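Local coordinates for protein Ras-3 from Cryphonectria parasitica (Cryphonectria parasitica, PDB 4KU4) that belongs to the Ras family of small P-loop proteins and holds guanosine-5'-diphosphate and magnesium ions in this structure, at residues I17-E22 against V90-V95; V140-N145 against L167-V172; C55-I60 against V189-R194. One frame throughout, in Å; residues are numbered along the deposited sequence.

Contact 1. Residues I17-E22 against V90-V95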
# COMPACT_ATOMS: atom_id res chain seq x y z
N ILE A 17 0.52 5.80 -6.66
CA ILE A 17 0.79 4.76 -5.70
C ILE A 17 0.59 3.38 -6.33
O ILE A 17 -0.41 3.16 -7.03
CB ILE A 17 -0.17 4.86 -4.51
CG1 ILE A 17 -0.18 6.28 -3.96
CG2 ILE A 17 0.21 3.86 -3.47
CD1 ILE A 17 -1.19 6.49 -2.85
N ALA A 18 1.52 2.46 -6.08
CA ALA A 18 1.30 1.07 -6.50
C ALA A 18 0.97 0.14 -5.32
O ALA A 18 1.58 0.23 -4.26
CB ALA A 18 2.51 0.55 -7.32
N MET A 19 -0.03 -0.72 -5.51
CA MET A 19 -0.29 -1.83 -4.58
C MET A 19 0.61 -3.01 -4.90
O MET A 19 0.72 -3.40 -6.05
CB MET A 19 -1.73 -2.29 -4.70
CG MET A 19 -2.72 -1.16 -4.63
SD MET A 19 -2.71 -0.36 -3.02
CE MET A 19 -3.37 -1.67 -2.00
N LEU A 20 1.25 -3.55 -3.88
CA LEU A 20 1.99 -4.82 -4.03
C LEU A 20 1.59 -5.78 -2.92
O LEU A 20 1.06 -5.36 -1.88
CB LEU A 20 3.50 -4.57 -3.98
CG LEU A 20 4.10 -3.65 -5.04
CD1 LEU A 20 5.54 -3.24 -4.69
CD2 LEU A 20 4.01 -4.29 -6.41
N GLY A 21 1.84 -7.07 -3.14
CA GLY A 21 1.47 -8.12 -2.21
C GLY A 21 1.01 -9.39 -2.92
O GLY A 21 0.58 -9.34 -4.07
N GLU A 22 1.10 -10.52 -2.23
CA GLU A 22 0.64 -11.77 -2.82
C GLU A 22 -0.86 -11.75 -3.08
O GLU A 22 -1.58 -10.91 -2.55
CB GLU A 22 0.96 -12.95 -1.91
CG GLU A 22 2.41 -13.35 -1.88
CD GLU A 22 2.61 -14.70 -1.20
OE1 GLU A 22 1.87 -14.99 -0.23
OE2 GLU A 22 3.50 -15.45 -1.64
N VAL A 90 2.25 0.79 -1.37
CA VAL A 90 1.52 0.14 -0.31
C VAL A 90 1.73 -1.36 -0.49
O VAL A 90 1.24 -1.94 -1.46
CB VAL A 90 0.04 0.48 -0.39
CG1 VAL A 90 -0.74 -0.23 0.72
CG2 VAL A 90 -0.16 2.01 -0.32
N ILE A 91 2.49 -1.96 0.42
CA ILE A 91 2.78 -3.39 0.35
C ILE A 91 1.93 -4.11 1.37
O ILE A 91 2.10 -3.93 2.58
CB ILE A 91 4.28 -3.62 0.55
CG1 ILE A 91 5.05 -2.73 -0.43
CG2 ILE A 91 4.63 -5.11 0.40
CD1 ILE A 91 6.55 -3.01 -0.44
N VAL A 92 0.99 -4.91 0.87
CA VAL A 92 -0.04 -5.51 1.71
C VAL A 92 0.25 -6.98 2.05
O VAL A 92 0.66 -7.78 1.20
CB VAL A 92 -1.42 -5.43 1.00
CG1 VAL A 92 -2.53 -5.88 1.94
CG2 VAL A 92 -1.67 -4.02 0.51
N PHE A 93 0.02 -7.33 3.31
CA PHE A 93 0.02 -8.73 3.72
C PHE A 93 -1.26 -9.01 4.52
O PHE A 93 -2.00 -8.08 4.86
CB PHE A 93 1.29 -9.11 4.48
CG PHE A 93 1.37 -8.56 5.86
CD1 PHE A 93 0.93 -9.32 6.95
CD2 PHE A 93 1.95 -7.32 6.10
CE1 PHE A 93 1.03 -8.83 8.25
CE2 PHE A 93 2.05 -6.83 7.40
CZ PHE A 93 1.59 -7.59 8.47
N ASP A 94 -1.53 -10.30 4.75
CA ASP A 94 -2.76 -10.77 5.38
C ASP A 94 -2.31 -11.22 6.75
O ASP A 94 -1.44 -12.09 6.85
CB ASP A 94 -3.30 -11.95 4.54
CG ASP A 94 -4.54 -12.61 5.13
OD1 ASP A 94 -4.86 -12.41 6.32
OD2 ASP A 94 -5.19 -13.35 4.38
N VAL A 95 -2.85 -10.62 7.80
CA VAL A 95 -2.32 -10.91 9.13
C VAL A 95 -2.61 -12.36 9.52
O VAL A 95 -2.00 -12.87 10.45
CB VAL A 95 -2.84 -9.96 10.24
CG1 VAL A 95 -2.46 -8.50 9.94
CG2 VAL A 95 -4.34 -10.13 10.45
O HOH W 1 2.07 -10.18 0.64
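M19 lays its thioether alongside V90 at the centre of the Ras-family sheet, where strands 15-20 and 88-94 run side by side and parallel. Turns of about 60° at both chi2 (-65°) and chi3 (-68°) bend the chain back toward the neighbouring strand. SD then lies against V90 CB at 3.9 Å, and the terminal CE drops into the hollow between two valines, meeting V92 CG2 at 3.8 Å and V90 CG1 slightly farther off. The other methyl of V90, CG2, is met by I17 CG2 at 3.7 Å, so V90 is flanked by both I17 and M19. On the face of L20 and I91 the fit is looser: the nearest side-chain atoms, L20 CB and I91 CG1, stand 4.3 Å apart, and V111 and A104 of helix 98-118 pack against these two residues.

Three nearly straight bonds fix the register: V90 N to A18 O, L20 N to V90 O and V92 N to L20 O. Beyond L20 the chain enters what fits a P-loop. G21 has a positive phi, in a conformation that by itself calls for glycine, and a CB here would also run into V92 O. One residue on, E22 N is too far from V92 O to bond directly, and a water bridges them: it accepts from E22 N at 3.0 Å and donates to V92 O at 2.8 Å.

Contact 2. Residues V140-N145 against L167-V172. With GDP (guanosine-5'-diphosphate), chain C.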
# COMPACT_ATOMS: atom_id res chain seq x y z
N VAL A 140 7.23 3.96 1.43
CA VAL A 140 6.56 2.67 1.44
C VAL A 140 5.79 2.51 2.73
O VAL A 140 6.25 2.93 3.79
CB VAL A 140 7.57 1.51 1.34
CG1 VAL A 140 6.86 0.19 1.38
CG2 VAL A 140 8.40 1.65 0.07
N VAL A 141 4.62 1.90 2.65
CA VAL A 141 3.92 1.51 3.87
C VAL A 141 3.59 0.02 3.81
O VAL A 141 3.08 -0.47 2.81
CB VAL A 141 2.65 2.37 4.18
CG1 VAL A 141 1.65 2.32 3.03
CG2 VAL A 141 1.99 1.92 5.51
N LEU A 142 3.95 -0.70 4.87
CA LEU A 142 3.55 -2.09 5.00
C LEU A 142 2.20 -2.13 5.67
O LEU A 142 2.02 -1.55 6.75
CB LEU A 142 4.54 -2.86 5.86
CG LEU A 142 5.93 -3.18 5.35
CD1 LEU A 142 6.71 -3.66 6.55
CD2 LEU A 142 5.91 -4.25 4.25
N VAL A 143 1.25 -2.83 5.06
CA VAL A 143 -0.11 -2.88 5.56
C VAL A 143 -0.48 -4.28 6.01
O VAL A 143 -0.42 -5.23 5.24
CB VAL A 143 -1.12 -2.40 4.50
CG1 VAL A 143 -2.56 -2.69 4.93
CG2 VAL A 143 -0.93 -0.92 4.19
N GLY A 144 -0.84 -4.43 7.28
CA GLY A 144 -1.33 -5.71 7.78
C GLY A 144 -2.84 -5.71 7.67
O GLY A 144 -3.52 -5.16 8.53
N ASN A 145 -3.37 -6.34 6.62
CA ASN A 145 -4.80 -6.30 6.34
C ASN A 145 -5.53 -7.49 6.94
O ASN A 145 -4.90 -8.46 7.35
CB ASN A 145 -5.05 -6.24 4.83
CG ASN A 145 -6.51 -5.95 4.49
OD1 ASN A 145 -7.14 -5.09 5.10
ND2 ASN A 145 -7.04 -6.66 3.49
N LEU A 167 13.17 -1.82 8.65
CA LEU A 167 13.33 -1.46 7.23
C LEU A 167 13.30 0.05 6.96
O LEU A 167 13.72 0.50 5.90
CB LEU A 167 12.27 -2.18 6.38
CG LEU A 167 12.20 -3.70 6.51
CD1 LEU A 167 11.04 -4.27 5.71
CD2 LEU A 167 13.50 -4.35 6.06
N GLY A 168 12.79 0.83 7.91
CA GLY A 168 12.62 2.26 7.73
C GLY A 168 11.30 2.67 7.10
O GLY A 168 11.15 3.82 6.70
N CYS A 169 10.34 1.76 7.03
CA CYS A 169 9.07 2.07 6.37
C CYS A 169 7.90 2.20 7.34
O CYS A 169 8.05 2.01 8.54
CB CYS A 169 8.75 1.02 5.29
SG CYS A 169 8.34 -0.64 5.92
N GLY A 170 6.74 2.54 6.81
CA GLY A 170 5.56 2.68 7.63
C GLY A 170 4.90 1.34 7.90
O GLY A 170 5.18 0.35 7.21
N PHE A 171 4.05 1.30 8.92
CA PHE A 171 3.25 0.12 9.21
C PHE A 171 1.86 0.54 9.68
O PHE A 171 1.73 1.32 10.64
CB PHE A 171 3.92 -0.75 10.29
CG PHE A 171 3.10 -1.93 10.71
CD1 PHE A 171 2.63 -2.84 9.78
CD2 PHE A 171 2.82 -2.15 12.05
CE1 PHE A 171 1.87 -3.92 10.17
CE2 PHE A 171 2.07 -3.25 12.45
CZ PHE A 171 1.60 -4.13 11.52
N VAL A 172 0.83 0.05 9.00
CA VAL A 172 -0.54 0.30 9.43
C VAL A 172 -1.37 -0.97 9.33
O VAL A 172 -1.28 -1.70 8.34
CB VAL A 172 -1.22 1.39 8.57
CG1 VAL A 172 -2.67 1.57 8.99
CG2 VAL A 172 -0.47 2.70 8.69
PB GDP C . -6.12 -9.39 -3.55
O1B GDP C . -6.59 -8.29 -4.47
O2B GDP C . -4.88 -8.92 -2.79
O3B GDP C . -5.82 -10.65 -4.33
O3A GDP C . -7.29 -9.68 -2.47
PA GDP C . -8.88 -9.36 -2.62
O1A GDP C . -9.19 -7.89 -2.45
O2A GDP C . -9.46 -9.89 -3.91
O5' GDP C . -9.49 -10.13 -1.36
C5' GDP C . -9.30 -11.55 -1.26
C4' GDP C . -10.31 -12.07 -0.25
O4' GDP C . -10.02 -11.46 0.99
C3' GDP C . -11.74 -11.71 -0.59
O3' GDP C . -12.61 -12.81 -0.25
C2' GDP C . -12.03 -10.54 0.31
O2' GDP C . -13.41 -10.46 0.65
C1' GDP C . -11.18 -10.87 1.53
N9 GDP C . -10.74 -9.68 2.27
C8 GDP C . -10.01 -8.65 1.80
N7 GDP C . -9.76 -7.75 2.78
C5 GDP C . -10.34 -8.21 3.90
C6 GDP C . -10.47 -7.76 5.30
O6 GDP C . -9.96 -6.69 5.67
N1 GDP C . -11.14 -8.55 6.15
C2 GDP C . -11.71 -9.70 5.79
N2 GDP C . -12.37 -10.41 6.74
N3 GDP C . -11.63 -10.18 4.53
C4 GDP C . -10.97 -9.48 3.57
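C169 and L142 meet through sulfur: SG lies 3.5 Å from both CG and CD1 of the leucine. The cysteine's first torsion, 69°, sets SG between its own backbone N and carbonyl carbon, the crowded position, while its CB rests on V140 O at 3.5 Å. One residue pair farther on, the F171 ring stands obliquely to the backbone of the other strand, CD1 coming within 3.3 Å of L142 O and CE1 passing near G144 N. On the face of V141, V143 and V172, V141 CG2 meets V172 CG2 at 4.1 Å.

Behind these side chains stand four parallel-strand hydrogen bonds. G170 N gives to V140 O, L142 N to G170 O, V172 N to L142 O and G144 N to V172 O. The second is bent at its acceptor, since L142 N sits well above the G170 carbonyl plane, whereas V172 N approaches nearly along the C=O axis. A glycine suits the close approach at G170, where a CB would be tight against V141 CG2, at 3.4 Å. A Schellman motif with G168 as its C-prime residue ends helix 157-167 and turns the chain into the second strand. At the other end, N145 ND2 comes within 3.0 Å of GDP N7; this side chain is also held by V25 O, T174 OG1 and A176 N.

The whole is a beta-alpha-beta crossover: A164 of helix 157-167 packs on L142, C169 and F171, helix 182-196 lies against V141, V143 and V172, and strand 88-94 continues the sheet beyond strand 140-145.

Contact 3. Residues C55-I60 against V189-R194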
# COMPACT_ATOMS: atom_id res chain seq x y z
N CYS A 55 -9.18 13.74 -2.67
CA CYS A 55 -9.31 13.92 -1.23
C CYS A 55 -8.56 15.17 -0.81
O CYS A 55 -7.91 15.83 -1.63
CB CYS A 55 -8.73 12.69 -0.49
SG CYS A 55 -7.04 12.21 -1.02
N VAL A 56 -8.68 15.50 0.47
CA VAL A 56 -7.86 16.52 1.09
C VAL A 56 -7.06 15.84 2.19
O VAL A 56 -7.63 15.29 3.14
CB VAL A 56 -8.71 17.64 1.72
CG1 VAL A 56 -7.82 18.74 2.26
CG2 VAL A 56 -9.67 18.21 0.69
N ILE A 57 -5.73 15.83 2.04
CA ILE A 57 -4.86 15.24 3.04
C ILE A 57 -4.15 16.34 3.81
O ILE A 57 -3.37 17.12 3.24
CB ILE A 57 -3.81 14.30 2.38
CG1 ILE A 57 -4.50 13.18 1.60
CG2 ILE A 57 -2.91 13.71 3.43
CD1 ILE A 57 -3.57 12.44 0.56
N ASP A 58 -4.43 16.44 5.10
CA ASP A 58 -3.84 17.47 5.94
C ASP A 58 -3.92 18.84 5.28
O ASP A 58 -2.91 19.53 5.14
CB ASP A 58 -2.39 17.11 6.29
CG ASP A 58 -2.28 15.82 7.07
OD1 ASP A 58 -3.30 15.41 7.66
OD2 ASP A 58 -1.18 15.23 7.11
N GLY A 59 -5.12 19.21 4.85
CA GLY A 59 -5.40 20.53 4.31
C GLY A 59 -5.04 20.74 2.85
O GLY A 59 -5.41 21.75 2.26
N ILE A 60 -4.31 19.79 2.26
CA ILE A 60 -3.88 19.93 0.87
C ILE A 60 -4.71 19.03 -0.06
O ILE A 60 -4.68 17.80 0.09
CB ILE A 60 -2.39 19.55 0.70
CG1 ILE A 60 -1.52 20.33 1.68
CG2 ILE A 60 -1.95 19.78 -0.76
CD1 ILE A 60 -1.70 21.81 1.61
N VAL A 189 1.82 7.44 3.17
CA VAL A 189 2.98 7.60 2.31
C VAL A 189 3.01 8.99 1.68
O VAL A 189 4.09 9.52 1.38
CB VAL A 189 3.07 6.51 1.24
CG1 VAL A 189 3.60 5.21 1.87
CG2 VAL A 189 1.73 6.28 0.57
N VAL A 190 1.84 9.58 1.48
CA VAL A 190 1.79 10.97 1.04
C VAL A 190 2.33 11.88 2.13
O VAL A 190 3.13 12.79 1.86
CB VAL A 190 0.35 11.41 0.71
CG1 VAL A 190 0.33 12.92 0.41
CG2 VAL A 190 -0.21 10.57 -0.46
N ARG A 191 1.90 11.63 3.36
CA ARG A 191 2.34 12.39 4.53
C ARG A 191 3.85 12.29 4.69
O ARG A 191 4.52 13.28 4.99
CB ARG A 191 1.63 11.91 5.78
CG ARG A 191 0.18 12.38 5.85
CD ARG A 191 -0.57 11.84 7.04
NE ARG A 191 -1.90 12.45 7.10
CZ ARG A 191 -3.03 11.79 7.30
NH1 ARG A 191 -3.01 10.48 7.48
NH2 ARG A 191 -4.20 12.44 7.33
N ALA A 192 4.40 11.10 4.46
CA ALA A 192 5.84 10.90 4.59
C ALA A 192 6.61 11.67 3.52
O ALA A 192 7.64 12.29 3.81
CB ALA A 192 6.18 9.41 4.52
N ASP A 193 6.12 11.64 2.29
CA ASP A 193 6.74 12.36 1.18
C ASP A 193 6.81 13.85 1.49
O ASP A 193 7.82 14.50 1.24
CB ASP A 193 5.96 12.12 -0.12
CG ASP A 193 6.63 12.73 -1.33
OD1 ASP A 193 7.88 12.84 -1.33
OD2 ASP A 193 5.91 13.10 -2.28
N ARG A 194 5.74 14.39 2.05
CA ARG A 194 5.72 15.80 2.42
C ARG A 194 6.63 16.11 3.60
O ARG A 194 7.20 17.19 3.68
CB ARG A 194 4.31 16.23 2.76
CG ARG A 194 3.39 16.18 1.59
CD ARG A 194 1.99 16.59 2.01
NE ARG A 194 1.02 16.29 0.97
CZ ARG A 194 -0.29 16.41 1.13
NH1 ARG A 194 -0.79 16.83 2.30
NH2 ARG A 194 -1.10 16.11 0.13
O HOH W 2 -6.21 14.62 6.31
O HOH W 3 -0.16 18.40 4.44
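Residues I57 to I60 form a type I' turn closing the hairpin of strands 50-57 and 60-67, and the axes of strand 55-57 and helix 189-194 approach to 10.8 Å, their directions 47° apart. Across this gap R194 reaches the turn itself: its chain is extended from CG to NE, and NH1 donates to I57 O at 2.8 Å. The oxygen lies in the guanidinium plane, although the donor stands 45° above the carbonyl plane. I60 N, closing the turn, reaches the same oxygen from the opposite face, so I57 O is gripped by two donors. I60 CG1 lies over one face of the R194 guanidinium, with I60 CB 3.5 Å from NH1.

Such a seam is what the Ras-family fold creates where its last helix, 182-196, lies against the sheet and meets the hairpin at the sheet's edge. The deeper layer is apolar: I57 CD1 sits against both methyls of V190, 3.9 Å from CG1, while L64 of strand 60-67 touches both residues.

Farther out, R191 makes a side-on salt bridge with D58. NE gives to OD2 at 2.9 Å and NH2 to OD1 at 3.1 Å, with the two flat groups 26° apart; both carboxylate oxygens are met from above their plane. A water accepts from D58 N and, weakly, from R191 NH2. Another donates to D58 O and accepts from R194 NH1 at 2.7 Å, giving that nitrogen a second acceptor beside the turn carbonyl.

Burial and chemistry change together between the strand pairs and the seam of helix and hairpin. Contacts 1 and 2 are buried and adjoin: I91 O and F93 O probably accept from V143 N and N145 N. Both rest on backbone bonds between parallel strands with apolar faces, and both run toward the GDP pocket; contact 2 reaches the sheet's edge strand yet stays buried under helices 157-167 and 182-196. Contact 3, about 20 Å from contact 1 between centres, is partly exposed and replaces strand pairing with arginines reaching a carboxylate and a turn carbonyl, with waters over a small apolar layer. Its helix still meets contact 2 through V189 CG1 on the V140-V141 backbone.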